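Long-range contacts in glycoside Hydrolase (Bacteroides uniformis, PDB 5T99), which probably hydrolyses galactose-containing glycosidic bonds during the breakdown of agarose-derived sugars, and binds galacto-isofagomine in its active-site pocket: residues 711-716 against 736-741; 748-753 against 806-811. All coordinates share one frame; numbering follows the deposited sequence.

Interaction 1 (711-716 against 736-741)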
loop_
_atom_site.group_PDB
_atom_site.type_symbol
_atom_site.label_atom_id
_atom_site.label_comp_id
_atom_site.label_asym_id
_atom_site.label_seq_id
_atom_site.Cartn_x
_atom_site.Cartn_y
_atom_site.Cartn_z
ATOM N N PRO A 711 20.098 -9.314 -29.253
ATOM C CA PRO A 711 19.710 -10.245 -28.189
ATOM C C PRO A 711 20.259 -11.654 -28.405
ATOM O O PRO A 711 20.080 -12.216 -29.486
ATOM C CB PRO A 711 18.175 -10.243 -28.268
ATOM C CG PRO A 711 17.838 -8.886 -28.779
ATOM C CD PRO A 711 18.957 -8.493 -29.707
ATOM N N ALA A 712 20.933 -12.196 -27.393
ATOM C CA ALA A 712 21.511 -13.547 -27.446
ATOM C C ALA A 712 21.092 -14.482 -26.305
ATOM O O ALA A 712 21.012 -15.694 -26.517
ATOM C CB ALA A 712 23.028 -13.447 -27.492
ATOM N N GLN A 713 20.835 -13.944 -25.108
ATOM C CA GLN A 713 20.612 -14.774 -23.910
ATOM C C GLN A 713 19.657 -14.173 -22.877
ATOM O O GLN A 713 19.454 -12.953 -22.811
ATOM C CB GLN A 713 21.955 -15.061 -23.238
ATOM C CG GLN A 713 22.793 -13.811 -22.977
ATOM C CD GLN A 713 24.110 -14.104 -22.278
ATOM O OE1 GLN A 713 24.286 -15.159 -21.674
ATOM N NE2 GLN A 713 25.045 -13.162 -22.359
ATOM N N ILE A 714 19.099 -15.057 -22.058
ATOM C CA ILE A 714 18.215 -14.683 -20.957
ATOM C C ILE A 714 18.979 -14.854 -19.639
ATOM O O ILE A 714 19.634 -15.880 -19.440
ATOM C CB ILE A 714 16.939 -15.562 -20.919
ATOM C CG1 ILE A 714 16.272 -15.643 -22.310
ATOM C CG2 ILE A 714 15.959 -15.034 -19.861
ATOM C CD1 ILE A 714 15.200 -16.707 -22.423
ATOM N N LYS A 715 18.907 -13.850 -18.759
ATOM C CA LYS A 715 19.423 -13.974 -17.391
ATOM C C LYS A 715 18.245 -13.866 -16.433
ATOM O O LYS A 715 17.332 -13.074 -16.665
ATOM C CB LYS A 715 20.479 -12.905 -17.092
ATOM C CG LYS A 715 21.546 -13.363 -16.094
ATOM C CD LYS A 715 22.336 -12.189 -15.496
ATOM C CE LYS A 715 23.308 -12.616 -14.389
ATOM N NZ LYS A 715 24.689 -12.916 -14.881
ATOM N N LEU A 716 18.257 -14.685 -15.379
ATOM C CA LEU A 716 17.196 -14.698 -14.360
ATOM C C LEU A 716 17.771 -14.268 -13.020
ATOM O O LEU A 716 18.768 -14.831 -12.579
ATOM C CB LEU A 716 16.577 -16.093 -14.217
ATOM C CG LEU A 716 15.916 -16.682 -15.459
ATOM C CD1 LEU A 716 15.514 -18.127 -15.204
ATOM C CD2 LEU A 716 14.706 -15.873 -15.900
ATOM N N ARG A 736 16.008 -10.596 -17.737
ATOM C CA ARG A 736 16.789 -9.684 -18.572
ATOM C C ARG A 736 17.032 -10.299 -19.947
ATOM O O ARG A 736 17.277 -11.503 -20.051
ATOM C CB ARG A 736 18.135 -9.388 -17.907
ATOM C CG ARG A 736 18.038 -8.474 -16.697
ATOM C CD ARG A 736 19.321 -8.510 -15.892
ATOM N NE ARG A 736 20.505 -8.130 -16.668
ATOM C CZ ARG A 736 20.884 -6.878 -16.942
ATOM N NH1 ARG A 736 20.164 -5.832 -16.534
ATOM N NH2 ARG A 736 22.002 -6.666 -17.644
ATOM N N ILE A 737 16.956 -9.469 -20.989
ATOM C CA ILE A 737 17.351 -9.872 -22.333
ATOM C C ILE A 737 18.724 -9.260 -22.559
ATOM O O ILE A 737 18.858 -8.032 -22.641
ATOM C CB ILE A 737 16.354 -9.405 -23.423
ATOM C CG1 ILE A 737 14.922 -9.867 -23.112
ATOM C CG2 ILE A 737 16.771 -9.921 -24.793
ATOM C CD1 ILE A 737 14.738 -11.374 -23.004
ATOM N N GLU A 738 19.737 -10.124 -22.643
ATOM C CA GLU A 738 21.137 -9.693 -22.774
ATOM C C GLU A 738 21.748 -10.055 -24.138
ATOM O O GLU A 738 21.326 -11.011 -24.796
ATOM C CB GLU A 738 21.981 -10.295 -21.641
ATOM C CG GLU A 738 21.814 -9.580 -20.307
ATOM C CD GLU A 738 22.478 -10.289 -19.125
ATOM O OE1 GLU A 738 23.095 -11.367 -19.305
ATOM O OE2 GLU A 738 22.380 -9.751 -17.997
ATOM N N ASP A 739 22.747 -9.278 -24.545
ATOM C CA ASP A 739 23.564 -9.614 -25.715
ATOM C C ASP A 739 24.610 -10.700 -25.360
ATOM O O ASP A 739 24.592 -11.231 -24.244
ATOM C CB ASP A 739 24.175 -8.344 -26.347
ATOM C CG ASP A 739 25.284 -7.711 -25.514
ATOM O OD1 ASP A 739 25.796 -8.323 -24.550
ATOM O OD2 ASP A 739 25.650 -6.570 -25.858
ATOM N N ARG A 740 25.494 -11.033 -26.307
ATOM C CA ARG A 740 26.505 -12.099 -26.126
ATOM C C ARG A 740 27.475 -11.851 -24.955
ATOM O O ARG A 740 27.936 -12.802 -24.328
ATOM C CB ARG A 740 27.298 -12.316 -27.428
ATOM C CG ARG A 740 28.244 -11.165 -27.792
ATOM C CD ARG A 740 28.358 -10.925 -29.297
ATOM N NE ARG A 740 28.821 -12.104 -30.036
ATOM C CZ ARG A 740 28.999 -12.154 -31.361
ATOM N NH1 ARG A 740 28.763 -11.086 -32.125
ATOM N NH2 ARG A 740 29.423 -13.282 -31.932
ATOM N N ASP A 741 27.761 -10.578 -24.667
ATOM C CA ASP A 741 28.657 -10.182 -23.562
ATOM C C ASP A 741 27.961 -9.891 -22.220
ATOM O O ASP A 741 28.626 -9.487 -21.265
ATOM C CB ASP A 741 29.469 -8.945 -23.975
ATOM C CG ASP A 741 30.311 -9.188 -25.205
ATOM O OD1 ASP A 741 30.884 -10.296 -25.343
ATOM O OD2 ASP A 741 30.406 -8.260 -26.032
HETATM O O HOH W 1 24.717 -12.884 -17.740
#
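Backbone hydrogen bonds of an antiparallel pairing join Gln713 to Glu738 and Lys715 to Arg736; between them Ile714 and Ile737 form a non-hydrogen-bonded pair, linked by a CA-H···O contact from Ile714 CA to Arg736 O. Both N-H···O angles between Gln713 and Glu738 exceed 160°, as do both between Lys715 and Arg736. A classic beta bulge lies at the start of this pairing: Ala712 N and Gln713 N both donate to Glu738 O, at 2.9 and 3.0 Å.

Among the polar side chains, Gln713 has CG between its backbone N and carbonyl carbon (chi1 51°) and runs extended from there, which carries NE2 past Glu738 to Asp739 O, 2.7 Å away. That oxygen lies close to the amide plane. Arg736 grips Glu738 side-on, NE (2.8 Å) and NH2 (3.1 Å) both reaching OE2 from its anti side. OE1 takes a bond from a water that accepts from Lys715 NZ. The Lys715 chain crosses this carboxylate, CD 3.5 Å from OE2. With an alanine at Glu738, the Arg736 guanidinium is likely to lose its carboxylate mate, and Lys715 its water-mediated link.

Apolar contact comes from Pro711 CB against Ile737 CG2 (3.8 Å).

On the opposite face Ile714 meets Ala814 and Ile737 meets Asn750, while strand 713-718 lies between strand 730-738 and the chain at Lys812, to which Ala712 and Ile714 hydrogen-bond through their backbones.

Interaction 2 (748-753 against 806-811)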
loop_
_atom_site.group_PDB
_atom_site.type_symbol
_atom_site.label_atom_id
_atom_site.label_comp_id
_atom_site.label_asym_id
_atom_site.label_seq_id
_atom_site.Cartn_x
_atom_site.Cartn_y
_atom_site.Cartn_z
ATOM N N ALA A 748 14.701 -4.352 -26.063
ATOM C CA ALA A 748 14.253 -5.693 -26.423
ATOM C C ALA A 748 12.809 -5.972 -25.986
ATOM O O ALA A 748 12.395 -5.553 -24.892
ATOM C CB ALA A 748 15.194 -6.729 -25.828
ATOM N N ASP A 749 12.059 -6.668 -26.846
ATOM C CA ASP A 749 10.670 -7.057 -26.568
ATOM C C ASP A 749 10.407 -8.546 -26.848
ATOM O O ASP A 749 9.299 -8.942 -27.207
ATOM C CB ASP A 749 9.678 -6.143 -27.324
ATOM C CG ASP A 749 9.715 -6.322 -28.859
ATOM O OD1 ASP A 749 10.532 -7.105 -29.388
ATOM O OD2 ASP A 749 8.901 -5.656 -29.539
ATOM N N ASN A 750 11.430 -9.364 -26.632
ATOM C CA ASN A 750 11.354 -10.780 -26.919
ATOM C C ASN A 750 10.327 -11.462 -26.022
ATOM O O ASN A 750 10.309 -11.246 -24.808
ATOM C CB ASN A 750 12.708 -11.449 -26.684
ATOM C CG ASN A 750 13.799 -10.896 -27.577
ATOM O OD1 ASN A 750 14.250 -9.766 -27.400
ATOM N ND2 ASN A 750 14.242 -11.701 -28.534
ATOM N N LEU A 751 9.487 -12.290 -26.635
ATOM C CA LEU A 751 8.581 -13.164 -25.911
ATOM C C LEU A 751 9.354 -14.245 -25.163
ATOM O O LEU A 751 10.067 -15.045 -25.779
ATOM C CB LEU A 751 7.607 -13.837 -26.878
ATOM C CG LEU A 751 6.561 -14.768 -26.257
ATOM C CD1 LEU A 751 5.664 -14.006 -25.292
ATOM C CD2 LEU A 751 5.746 -15.415 -27.362
ATOM N N VAL A 752 9.189 -14.279 -23.843
ATOM C CA VAL A 752 9.823 -15.286 -22.999
ATOM C C VAL A 752 8.753 -16.231 -22.456
ATOM O O VAL A 752 7.678 -15.797 -22.076
ATOM C CB VAL A 752 10.608 -14.614 -21.857
ATOM C CG1 VAL A 752 11.327 -15.649 -20.995
ATOM C CG2 VAL A 752 11.592 -13.597 -22.435
ATOM N N GLU A 753 9.050 -17.526 -22.448
ATOM C CA GLU A 753 8.129 -18.548 -21.945
ATOM C C GLU A 753 8.714 -19.143 -20.678
ATOM O O GLU A 753 9.933 -19.227 -20.534
ATOM C CB GLU A 753 7.882 -19.641 -22.993
ATOM C CG GLU A 753 7.516 -19.081 -24.371
ATOM C CD GLU A 753 6.441 -19.851 -25.120
ATOM O OE1 GLU A 753 6.240 -19.546 -26.317
ATOM O OE2 GLU A 753 5.783 -20.730 -24.536
ATOM N N ALA A 806 13.397 -20.579 -18.271
ATOM C CA ALA A 806 12.941 -19.480 -19.126
ATOM C C ALA A 806 13.559 -19.628 -20.508
ATOM O O ALA A 806 14.786 -19.674 -20.642
ATOM C CB ALA A 806 13.312 -18.133 -18.523
ATOM N N THR A 807 12.694 -19.704 -21.520
ATOM C CA THR A 807 13.078 -19.917 -22.910
ATOM C C THR A 807 12.508 -18.800 -23.760
ATOM O O THR A 807 11.545 -18.140 -23.369
ATOM C CB THR A 807 12.529 -21.252 -23.450
ATOM O OG1 THR A 807 11.100 -21.224 -23.465
ATOM C CG2 THR A 807 12.982 -22.414 -22.585
ATOM N N SER A 808 13.107 -18.610 -24.928
ATOM C CA SER A 808 12.694 -17.581 -25.880
ATOM C C SER A 808 13.305 -17.939 -27.239
ATOM O O SER A 808 14.474 -18.316 -27.309
ATOM C CB SER A 808 13.170 -16.201 -25.404
ATOM O OG SER A 808 12.677 -15.149 -26.222
ATOM N N LYS A 809 12.516 -17.842 -28.305
ATOM C CA LYS A 809 12.975 -18.238 -29.641
ATOM C C LYS A 809 14.268 -17.520 -30.056
ATOM O O LYS A 809 14.315 -16.293 -30.150
ATOM C CB LYS A 809 11.861 -18.049 -30.685
ATOM C CG LYS A 809 10.818 -19.162 -30.616
ATOM C CD LYS A 809 9.497 -18.801 -31.290
ATOM C CE LYS A 809 8.474 -19.926 -31.130
ATOM N NZ LYS A 809 7.068 -19.458 -31.311
ATOM N N GLY A 810 15.322 -18.314 -30.255
ATOM C CA GLY A 810 16.629 -17.812 -30.701
ATOM C C GLY A 810 17.601 -17.327 -29.632
ATOM O O GLY A 810 18.663 -16.831 -29.986
ATOM N N LEU A 811 17.249 -17.453 -28.343
ATOM C CA LEU A 811 18.117 -17.008 -27.227
ATOM C C LEU A 811 18.562 -18.178 -26.375
ATOM O O LEU A 811 17.910 -19.222 -26.363
ATOM C CB LEU A 811 17.400 -15.992 -26.323
ATOM C CG LEU A 811 16.737 -14.780 -26.988
ATOM C CD1 LEU A 811 16.160 -13.864 -25.917
ATOM C CD2 LEU A 811 17.696 -14.008 -27.888
HETATM O O HOH W 2 9.538 -17.352 -27.807
#
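An antiparallel strand pair in the C-terminal beta domain sets strand 751-758 beside strand 800-807, the latter followed by a type II beta turn from Ser808 to Leu811. The evidence for pairing is one hydrogen-bonded bridge, Glu753 with Thr807: Glu753 N donates to Thr807 O at 2.7 Å, nearly straight at 174°, and Thr807 N returns a bond to Glu753 O at 3.0 Å. On the bridge's side-chain face, Glu753 CB lies 3.6 Å from Thr807 OG1. Val752 and Ala806 meet through CG1 and CB.

Beyond the bridge a side chain takes over from the backbone. With its hydroxyl opposite the backbone N about the first torsion (chi1 -174°), Ser808 directs OG to Leu751 O at 2.6 Å, coming from above the carbonyl plane, 47° out of it. The same oxygen also receives a bond from a water that accepts from Lys809 N, so two donors grip it. The turn itself is closed by Leu811 N bonding to Ser808 O, and Gly810 supplies its positive-phi position. Leu811 folds back toward the other segment, crossing the Asn750 side chain at an angle and setting CD1 3.9 Å from Asn750 ND2.

Interactions 1 and 2 lie in two different sheets of the same C-terminal domain, with centres about 9 Å apart, and their facing sides pack together, aliphatic carbons resting on backbone and amide oxygens. Ile714 CD1 of interaction 1 approaches Ala806 O of interaction 2 at 3.5 Å, Ile737 CG2 lies 3.6 Å from Asn750 OD1, and Leu811 CD2 comes within 3.4 Å of Pro711 O. The apolar part is Leu811 on Ile714 and on Ile737; Ile737 also touches Val752, making it a shared packing point. Both contacts are peripheral, their centres about 33 and 32 Å from the centre of the chain; neither contains a residue of the galacto-isofagomine pocket, which includes Glu417 and Glu494.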